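Local coordinates for C protein alpha-antigen (Streptococcus agalactiae, PDB 1YWM) that is a cell-wall-anchored surface protein that may take part in virulence and immunity, represented by its N-terminal domain, at residues 121-133 and 168-182. Residues are numbered along the deposited sequence; the frame is centred on the assembly and turned at random.
Sequences YDSTTLRDKIEEV and QTDIDSKIVEVNELE. With GOL (glycerol), chain D.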
ATOM      1  N   TYR A 121       3.316  -5.128  -0.993  1.00 17.19           N
ATOM      2  CA  TYR A 121       4.220  -4.247  -1.730  1.00 14.89           C
ATOM      3  C   TYR A 121       4.943  -3.380  -0.738  1.00 18.37           C
ATOM      4  O   TYR A 121       4.697  -3.465   0.461  1.00 14.91           O
ATOM      5  CB  TYR A 121       3.440  -3.433  -2.763  1.00 15.27           C
ATOM      6  CG  TYR A 121       2.451  -2.390  -2.241  1.00 19.18           C
ATOM      7  CD1 TYR A 121       1.196  -2.759  -1.744  1.00 12.01           C
ATOM      8  CD2 TYR A 121       2.757  -1.019  -2.282  1.00 22.21           C
ATOM      9  CE1 TYR A 121       0.268  -1.786  -1.300  1.00 15.58           C
ATOM     10  CE2 TYR A 121       1.838  -0.043  -1.840  1.00 16.23           C
ATOM     11  CZ  TYR A 121       0.601  -0.428  -1.364  1.00 12.97           C
ATOM     12  OH  TYR A 121      -0.319   0.490  -0.921  1.00 14.39           O
ATOM     13  N   ASP A 122       5.874  -2.566  -1.218  1.00 12.25           N
ATOM     14  CA  ASP A 122       6.641  -1.744  -0.299  1.00 14.36           C
ATOM     15  C   ASP A 122       6.971  -0.462  -1.031  1.00 17.40           C
ATOM     16  O   ASP A 122       7.752  -0.493  -1.991  1.00 16.84           O
ATOM     17  CB  ASP A 122       7.933  -2.440   0.082  1.00 17.48           C
ATOM     18  CG  ASP A 122       8.634  -1.761   1.219  1.00 16.16           C
ATOM     19  OD1 ASP A 122       8.219  -0.640   1.611  1.00 20.23           O
ATOM     20  OD2 ASP A 122       9.567  -2.306   1.826  1.00 21.63           O
ATOM     21  N   SER A 123       6.375   0.643  -0.578  1.00 13.57           N
ATOM     22  CA  SER A 123       6.643   1.951  -1.188  1.00 16.29           C
ATOM     23  C   SER A 123       7.871   2.674  -0.547  1.00 17.71           C
ATOM     24  O   SER A 123       8.174   3.813  -0.904  1.00 15.97           O
ATOM     25  CB  SER A 123       5.403   2.831  -1.107  1.00 11.62           C
ATOM     26  OG  SER A 123       5.093   3.132   0.247  1.00 15.07           O
ATOM     27  N   THR A 124       8.586   2.007   0.359  1.00 17.95           N
ATOM     28  CA  THR A 124       9.656   2.657   1.117  1.00 17.91           C
ATOM     29  C   THR A 124      10.715   3.353   0.231  1.00 19.72           C
ATOM     30  O   THR A 124      11.056   4.529   0.456  1.00 16.73           O
ATOM     31  CB  THR A 124      10.328   1.669   2.098  1.00 20.84           C
ATOM     32  OG1 THR A 124       9.377   1.273   3.115  1.00 17.42           O
ATOM     33  CG2 THR A 124      11.435   2.380   2.896  1.00 19.65           C
ATOM     34  N   THR A 125      11.244   2.633  -0.749  1.00 18.74           N
ATOM     35  CA  THR A 125      12.303   3.218  -1.583  1.00 23.45           C
ATOM     36  C   THR A 125      11.758   4.333  -2.482  1.00 20.91           C
ATOM     37  O   THR A 125      12.411   5.371  -2.676  1.00 18.80           O
ATOM     38  CB  THR A 125      12.965   2.143  -2.389  1.00 20.94           C
ATOM     39  OG1 THR A 125      13.625   1.243  -1.471  1.00 25.81           O
ATOM     40  CG2 THR A 125      14.119   2.750  -3.211  1.00 24.59           C
ATOM     41  N   LEU A 126      10.575   4.108  -3.056  1.00 16.56           N
ATOM     42  CA  LEU A 126       9.898   5.168  -3.797  1.00 15.55           C
ATOM     43  C   LEU A 126       9.751   6.411  -2.940  1.00 17.28           C
ATOM     44  O   LEU A 126      10.058   7.530  -3.397  1.00 16.00           O
ATOM     45  CB  LEU A 126       8.530   4.698  -4.307  1.00 12.55           C
ATOM     46  CG  LEU A 126       7.576   5.701  -4.987  1.00 14.35           C
ATOM     47  CD1 LEU A 126       8.244   6.274  -6.264  1.00 10.75           C
ATOM     48  CD2 LEU A 126       6.278   4.951  -5.350  1.00 12.13           C
ATOM     49  N   ARG A 127       9.304   6.243  -1.696  1.00 14.20           N
ATOM     50  CA  ARG A 127       9.067   7.421  -0.853  1.00 16.86           C
ATOM     51  C   ARG A 127      10.375   8.159  -0.535  1.00 17.32           C
ATOM     52  O   ARG A 127      10.417   9.385  -0.519  1.00 16.45           O
ATOM     53  CB  ARG A 127       8.340   7.025   0.435  1.00 16.53           C
ATOM     54  CG  ARG A 127       6.836   6.738   0.213  1.00 11.80           C
ATOM     55  CD  ARG A 127       6.160   6.143   1.506  1.00 14.87           C
ATOM     56  NE  ARG A 127       4.761   5.804   1.264  1.00 21.71           N
ATOM     57  CZ  ARG A 127       3.769   6.679   1.154  1.00 18.62           C
ATOM     58  NH1 ARG A 127       2.542   6.241   0.920  1.00 15.39           N
ATOM     59  NH2 ARG A 127       3.976   7.995   1.295  1.00 20.65           N
ATOM     60  N   ASP A 128      11.448   7.400  -0.314  1.00 14.80           N
ATOM     61  CA  ASP A 128      12.770   7.987  -0.099  1.00 17.33           C
ATOM     62  C   ASP A 128      13.215   8.726  -1.342  1.00 17.72           C
ATOM     63  O   ASP A 128      13.714   9.841  -1.250  1.00 15.55           O
ATOM     64  CB  ASP A 128      13.806   6.888   0.165  1.00 23.62           C
ATOM     65  CG  ASP A 128      13.721   6.338   1.559  1.00 31.28           C
ATOM     66  OD1 ASP A 128      13.048   6.961   2.408  1.00 35.54           O
ATOM     67  OD2 ASP A 128      14.304   5.286   1.890  1.00 37.25           O
ATOM     68  N   LYS A 129      13.066   8.084  -2.493  1.00 13.75           N
ATOM     69  CA  LYS A 129      13.419   8.719  -3.768  1.00 20.31           C
ATOM     70  C   LYS A 129      12.661  10.030  -3.979  1.00 16.34           C
ATOM     71  O   LYS A 129      13.227  11.052  -4.424  1.00 13.68           O
ATOM     72  CB  LYS A 129      13.188   7.765  -4.947  1.00 19.74           C
ATOM     73  CG  LYS A 129      13.797   8.226  -6.253  1.00 35.68           C
ATOM     74  CD  LYS A 129      15.343   8.311  -6.138  1.00 34.97           C
ATOM     75  CE  LYS A 129      16.031   8.504  -7.478  1.00 54.26           C
ATOM     76  NZ  LYS A 129      15.469   9.656  -8.252  1.00 50.27           N
ATOM     77  N   ILE A 130      11.366  10.001  -3.712  1.00 14.00           N
ATOM     78  CA  ILE A 130      10.573  11.198  -3.836  1.00 15.11           C
ATOM     79  C   ILE A 130      11.108  12.319  -2.952  1.00 16.46           C
ATOM     80  O   ILE A 130      11.192  13.470  -3.401  1.00 14.51           O
ATOM     81  CB  ILE A 130       9.072  10.928  -3.527  1.00 10.89           C
ATOM     82  CG1 ILE A 130       8.415  10.141  -4.672  1.00  9.15           C
ATOM     83  CG2 ILE A 130       8.345  12.287  -3.286  1.00  9.20           C
ATOM     84  CD1 ILE A 130       6.996   9.562  -4.293  1.00 10.57           C
ATOM     85  N   GLU A 131      11.476  12.002  -1.705  1.00 13.04           N
ATOM     86  CA  GLU A 131      11.982  13.048  -0.791  1.00 12.82           C
ATOM     87  C   GLU A 131      13.343  13.564  -1.255  1.00 14.24           C
ATOM     88  O   GLU A 131      13.634  14.750  -1.114  1.00 13.15           O
ATOM     89  CB  GLU A 131      12.077  12.544   0.670  1.00 15.71           C
ATOM     90  CG  GLU A 131      10.701  12.333   1.339  1.00 21.61           C
ATOM     91  CD  GLU A 131       9.750  13.517   1.148  1.00 40.42           C
ATOM     92  OE1 GLU A 131       8.593  13.309   0.661  1.00 26.88           O
ATOM     93  OE2 GLU A 131      10.170  14.660   1.476  1.00 26.45           O
ATOM     94  N   GLU A 132      14.150  12.689  -1.838  1.00 16.54           N
ATOM     95  CA  GLU A 132      15.464  13.109  -2.361  1.00 16.86           C
ATOM     96  C   GLU A 132      15.316  14.083  -3.539  1.00 16.71           C
ATOM     97  O   GLU A 132      16.032  15.112  -3.606  1.00 14.00           O
ATOM     98  CB  GLU A 132      16.300  11.900  -2.741  1.00 19.22           C
ATOM     99  CG  GLU A 132      16.635  11.029  -1.523  1.00 21.30           C
ATOM    100  CD  GLU A 132      17.136   9.643  -1.882  1.00 30.32           C
ATOM    101  OE1 GLU A 132      17.536   8.919  -0.953  1.00 33.77           O
ATOM    102  OE2 GLU A 132      17.109   9.259  -3.078  1.00 24.99           O
ATOM    103  N   VAL A 133      14.377  13.799  -4.441  1.00 14.44           N
ATOM    104  CA  VAL A 133      14.147  14.695  -5.592  1.00 17.60           C
ATOM    105  C   VAL A 133      13.521  16.002  -5.106  1.00 16.18           C
ATOM    106  O   VAL A 133      13.843  17.078  -5.605  1.00 14.16           O
ATOM    107  CB  VAL A 133      13.295  14.026  -6.699  1.00 15.84           C
ATOM    108  CG1 VAL A 133      12.976  15.000  -7.860  1.00 13.68           C
ATOM    109  CG2 VAL A 133      13.995  12.752  -7.210  1.00 10.24           C
ATOM    110  N   GLN A 168       3.947  -4.203  -6.493  1.00 14.58           N
ATOM    111  CA  GLN A 168       5.370  -3.805  -6.527  1.00 19.74           C
ATOM    112  C   GLN A 168       5.880  -3.401  -7.924  1.00 24.39           C
ATOM    113  O   GLN A 168       6.753  -2.515  -8.068  1.00 19.59           O
ATOM    114  CB  GLN A 168       6.233  -4.929  -5.984  1.00 21.12           C
ATOM    115  CG  GLN A 168       7.610  -4.493  -5.568  1.00 15.34           C
ATOM    116  CD  GLN A 168       7.580  -3.476  -4.419  1.00 26.66           C
ATOM    117  OE1 GLN A 168       6.763  -3.578  -3.520  1.00 21.41           O
ATOM    118  NE2 GLN A 168       8.485  -2.503  -4.458  1.00 20.99           N
ATOM    119  N   THR A 169       5.352  -4.063  -8.952  1.00 20.74           N
ATOM    120  CA  THR A 169       5.657  -3.675 -10.325  1.00 24.84           C
ATOM    121  C   THR A 169       5.276  -2.216 -10.561  1.00 23.79           C
ATOM    122  O   THR A 169       6.052  -1.439 -11.170  1.00 20.10           O
ATOM    123  CB  THR A 169       4.897  -4.566 -11.319  1.00 27.40           C
ATOM    124  OG1 THR A 169       5.416  -5.905 -11.254  1.00 30.94           O
ATOM    125  CG2 THR A 169       5.215  -4.117 -12.748  1.00 31.89           C
ATOM    126  N   ASP A 170       4.080  -1.851 -10.106  1.00 17.89           N
ATOM    127  CA  ASP A 170       3.636  -0.468 -10.239  1.00 23.02           C
ATOM    128  C   ASP A 170       4.545   0.491  -9.440  1.00 19.48           C
ATOM    129  O   ASP A 170       4.953   1.522  -9.963  1.00 18.97           O
ATOM    130  CB  ASP A 170       2.171  -0.296  -9.871  1.00 20.39           C
ATOM    131  CG  ASP A 170       1.528   0.912 -10.559  1.00 43.77           C
ATOM    132  OD1 ASP A 170       0.397   1.276 -10.194  1.00 34.63           O
ATOM    133  OD2 ASP A 170       2.067   1.566 -11.479  1.00 55.96           O
ATOM    134  N   ILE A 171       4.842   0.159  -8.183  1.00 17.43           N
ATOM    135  CA  ILE A 171       5.821   0.932  -7.401  1.00 18.27           C
ATOM    136  C   ILE A 171       7.139   1.157  -8.173  1.00 21.45           C
ATOM    137  O   ILE A 171       7.602   2.306  -8.329  1.00 17.25           O
ATOM    138  CB  ILE A 171       6.060   0.260  -6.023  1.00 16.90           C
ATOM    139  CG1 ILE A 171       4.756   0.270  -5.173  1.00 18.33           C
ATOM    140  CG2 ILE A 171       7.302   0.822  -5.316  1.00 19.92           C
ATOM    141  CD1 ILE A 171       4.125   1.662  -4.807  1.00 14.54           C
ATOM    142  N   ASP A 172       7.724   0.077  -8.692  1.00 17.24           N
ATOM    143  CA  ASP A 172       8.989   0.175  -9.410  1.00 23.65           C
ATOM    144  C   ASP A 172       8.869   1.076 -10.647  1.00 19.15           C
ATOM    145  O   ASP A 172       9.794   1.828 -10.965  1.00 25.15           O
ATOM    146  CB  ASP A 172       9.537  -1.213  -9.778  1.00 26.08           C
ATOM    147  CG  ASP A 172       9.958  -2.030  -8.555  1.00 28.31           C
ATOM    148  OD1 ASP A 172      10.063  -1.483  -7.429  1.00 42.59           O
ATOM    149  OD2 ASP A 172      10.190  -3.251  -8.631  1.00 43.99           O
ATOM    150  N   SER A 173       7.735   1.026 -11.327  1.00 18.89           N
ATOM    151  CA  SER A 173       7.518   1.915 -12.465  1.00 19.70           C
ATOM    152  C   SER A 173       7.440   3.401 -12.036  1.00 24.81           C
ATOM    153  O   SER A 173       7.916   4.308 -12.753  1.00 20.21           O
ATOM    154  CB  SER A 173       6.317   1.475 -13.306  1.00 22.79           C
ATOM    155  OG  SER A 173       5.090   1.823 -12.697  1.00 38.20           O
ATOM    156  N   LYS A 174       6.898   3.648 -10.846  1.00 18.09           N
ATOM    157  CA  LYS A 174       6.810   5.025 -10.336  1.00 17.13           C
ATOM    158  C   LYS A 174       8.206   5.545  -9.934  1.00 17.00           C
ATOM    159  O   LYS A 174       8.456   6.743  -9.966  1.00 15.49           O
ATOM    160  CB  LYS A 174       5.798   5.125  -9.171  1.00 12.47           C
ATOM    161  CG  LYS A 174       4.352   4.986  -9.606  1.00 19.41           C
ATOM    162  CD  LYS A 174       3.468   4.846  -8.401  1.00 23.65           C
ATOM    163  CE  LYS A 174       1.956   4.868  -8.706  1.00 22.68           C
ATOM    164  NZ  LYS A 174       1.532   4.708 -10.123  1.00 24.21           N
ATOM    165  N   ILE A 175       9.102   4.649  -9.522  1.00 13.98           N
ATOM    166  CA  ILE A 175      10.462   5.056  -9.200  1.00 18.76           C
ATOM    167  C   ILE A 175      11.130   5.606 -10.465  1.00 19.86           C
ATOM    168  O   ILE A 175      11.819   6.642 -10.409  1.00 17.87           O
ATOM    169  CB  ILE A 175      11.292   3.899  -8.591  1.00 18.84           C
ATOM    170  CG1 ILE A 175      10.803   3.606  -7.176  1.00 17.74           C
ATOM    171  CG2 ILE A 175      12.810   4.260  -8.547  1.00 15.68           C
ATOM    172  CD1 ILE A 175      11.398   2.329  -6.544  1.00 21.36           C
ATOM    173  N   VAL A 176      10.900   4.911 -11.584  1.00 17.88           N
ATOM    174  CA  VAL A 176      11.385   5.348 -12.887  1.00 21.55           C
ATOM    175  C   VAL A 176      10.758   6.697 -13.248  1.00 21.70           C
ATOM    176  O   VAL A 176      11.478   7.592 -13.712  1.00 17.43           O
ATOM    177  CB  VAL A 176      11.119   4.312 -14.034  1.00 23.17           C
ATOM    178  CG1 VAL A 176      11.543   4.891 -15.420  1.00 20.30           C
ATOM    179  CG2 VAL A 176      11.843   3.007 -13.764  1.00 25.43           C
ATOM    180  N   GLU A 177       9.434   6.845 -13.078  1.00 15.37           N
ATOM    181  CA  GLU A 177       8.808   8.147 -13.325  1.00 19.26           C
ATOM    182  C   GLU A 177       9.466   9.285 -12.511  1.00 14.96           C
ATOM    183  O   GLU A 177       9.598  10.426 -13.014  1.00 16.87           O
ATOM    184  CB  GLU A 177       7.293   8.105 -13.058  1.00 14.93           C
ATOM    185  CG  GLU A 177       6.516   7.238 -14.052  1.00 24.13           C
ATOM    186  CD  GLU A 177       5.043   7.088 -13.684  1.00 35.59           C
ATOM    187  OE1 GLU A 177       4.526   7.939 -12.939  1.00 32.82           O
ATOM    188  OE2 GLU A 177       4.400   6.114 -14.142  1.00 49.26           O
ATOM    189  N   VAL A 178       9.829   8.988 -11.260  1.00 15.40           N
ATOM    190  CA  VAL A 178      10.410   9.991 -10.350  1.00 13.55           C
ATOM    191  C   VAL A 178      11.809  10.358 -10.850  1.00 19.30           C
ATOM    192  O   VAL A 178      12.189  11.533 -10.856  1.00 13.37           O
ATOM    193  CB  VAL A 178      10.434   9.487  -8.884  1.00 10.31           C
ATOM    194  CG1 VAL A 178      11.301  10.406  -7.962  1.00 13.48           C
ATOM    195  CG2 VAL A 178       8.981   9.452  -8.318  1.00 11.90           C
ATOM    196  N   ASN A 179      12.587   9.351 -11.260  1.00 14.37           N
ATOM    197  CA  ASN A 179      13.911   9.608 -11.834  1.00 15.63           C
ATOM    198  C   ASN A 179      13.834  10.495 -13.062  1.00 13.49           C
ATOM    199  O   ASN A 179      14.691  11.393 -13.249  1.00 18.16           O
ATOM    200  CB  ASN A 179      14.586   8.306 -12.267  1.00 19.39           C
ATOM    201  CG  ASN A 179      14.829   7.366 -11.131  1.00 25.89           C
ATOM    202  OD1 ASN A 179      14.950   7.780  -9.985  1.00 39.06           O
ATOM    203  ND2 ASN A 179      14.922   6.067 -11.444  1.00 45.29           N
ATOM    204  N   GLU A 180      12.836  10.223 -13.913  1.00 14.71           N
ATOM    205  CA  GLU A 180      12.578  11.018 -15.109  1.00 19.67           C
ATOM    206  C   GLU A 180      12.129  12.451 -14.813  1.00 21.25           C
ATOM    207  O   GLU A 180      12.602  13.400 -15.467  1.00 16.29           O
ATOM    208  CB  GLU A 180      11.566  10.319 -16.039  1.00 19.20           C
ATOM    209  CG  GLU A 180      12.154   9.090 -16.733  1.00 26.48           C
ATOM    210  CD  GLU A 180      13.386   9.437 -17.589  1.00 29.36           C
ATOM    211  OE1 GLU A 180      13.305  10.417 -18.369  1.00 30.83           O
ATOM    212  OE2 GLU A 180      14.426   8.751 -17.463  1.00 32.01           O
ATOM    213  N   LEU A 181      11.214  12.616 -13.855  1.00 16.74           N
ATOM    214  CA  LEU A 181      10.827  13.958 -13.390  1.00 12.72           C
ATOM    215  C   LEU A 181      12.037  14.805 -12.956  1.00 14.43           C
ATOM    216  O   LEU A 181      12.130  16.005 -13.269  1.00 14.07           O
ATOM    217  CB  LEU A 181       9.820  13.885 -12.214  1.00 16.92           C
ATOM    218  CG  LEU A 181       8.346  13.605 -12.575  1.00 16.28           C
ATOM    219  CD1 LEU A 181       7.574  13.122 -11.303  1.00 14.62           C
ATOM    220  CD2 LEU A 181       7.688  14.839 -13.189  1.00 14.73           C
ATOM    221  N   GLU A 182      12.950  14.197 -12.222  1.00 11.57           N
ATOM    222  CA  GLU A 182      14.124  14.921 -11.727  1.00 11.80           C
ATOM    223  C   GLU A 182      14.946  15.484 -12.881  1.00 15.61           C
ATOM    224  O   GLU A 182      15.524  16.554 -12.774  1.00 13.22           O
ATOM    225  CB  GLU A 182      14.980  14.024 -10.835  1.00 14.44           C
ATOM    226  CG  GLU A 182      16.145  14.773 -10.179  1.00 14.42           C
ATOM    227  CD  GLU A 182      16.871  13.940  -9.150  1.00 18.48           C
ATOM    228  OE1 GLU A 182      17.120  14.442  -8.021  1.00 15.25           O
ATOM    229  OE2 GLU A 182      17.173  12.785  -9.479  1.00 19.03           O
TER
HETATM  230  C1  GOL D2002      19.156  13.297  -5.583  1.00 57.75           C
HETATM  231  O1  GOL D2002      19.759  13.591  -6.820  1.00 44.18           O
HETATM  232  C2  GOL D2002      18.785  11.822  -5.526  1.00 61.44           C
HETATM  233  O2  GOL D2002      19.792  11.028  -6.123  1.00 57.59           O
HETATM  234  C3  GOL D2002      17.461  11.663  -6.256  1.00 50.05           C
HETATM  235  O3  GOL D2002      17.675  11.064  -7.517  1.00 52.67           O
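L126 is a knob that packs into a hole formed by I171, K174, I175 and V178. Its two methyl branches divide the hole, because chi1 of 174° turns CG away from the backbone N: CD1 lies 3.8 Å from CG1 of I175 and also meets V178, while CD2 rests against K174 CB and I171 CD1. V178 returns the packing as a knob among L126, K129, I130 and V133; its CG1 reaches V133 CG2 at 3.7 Å, and its CG2 faces I130 CG1. Helices 124-133 and 168-182 run nearly parallel here, at 14° with the segment axes 9.4 Å apart at their closest, as the first and third helices of the antiparallel three-helix bundle that follows the fibronectin-like beta sandwich. Helix 144-163 lies against the same core, touching V133 and V178. Where strand 113-121 gives way to the bundle, the amide of Q168 grips the backbone of D122 twice: OE1 accepts from D122 N at 2.7 Å, in the carbonyl plane, and NE2 donates to D122 O over a longer 3.3 Å, but more nearly straight (158°). Next to this pair of bonds, I171 CG1 meets CD2 of the Y121 ring obliquely. At the far end K129 NZ and E182 OE2 form a long salt bridge of 3.8 Å; a glycerol, probably from the crystallisation liquor, links the two through O3. E182 OE1 accepts from glycerol O1 and from N136 ND2. Behind the first shell, D122 OD1 accepts from T124 N in an Asx turn, and S123 OG, bonded to D44, receives R127 NE.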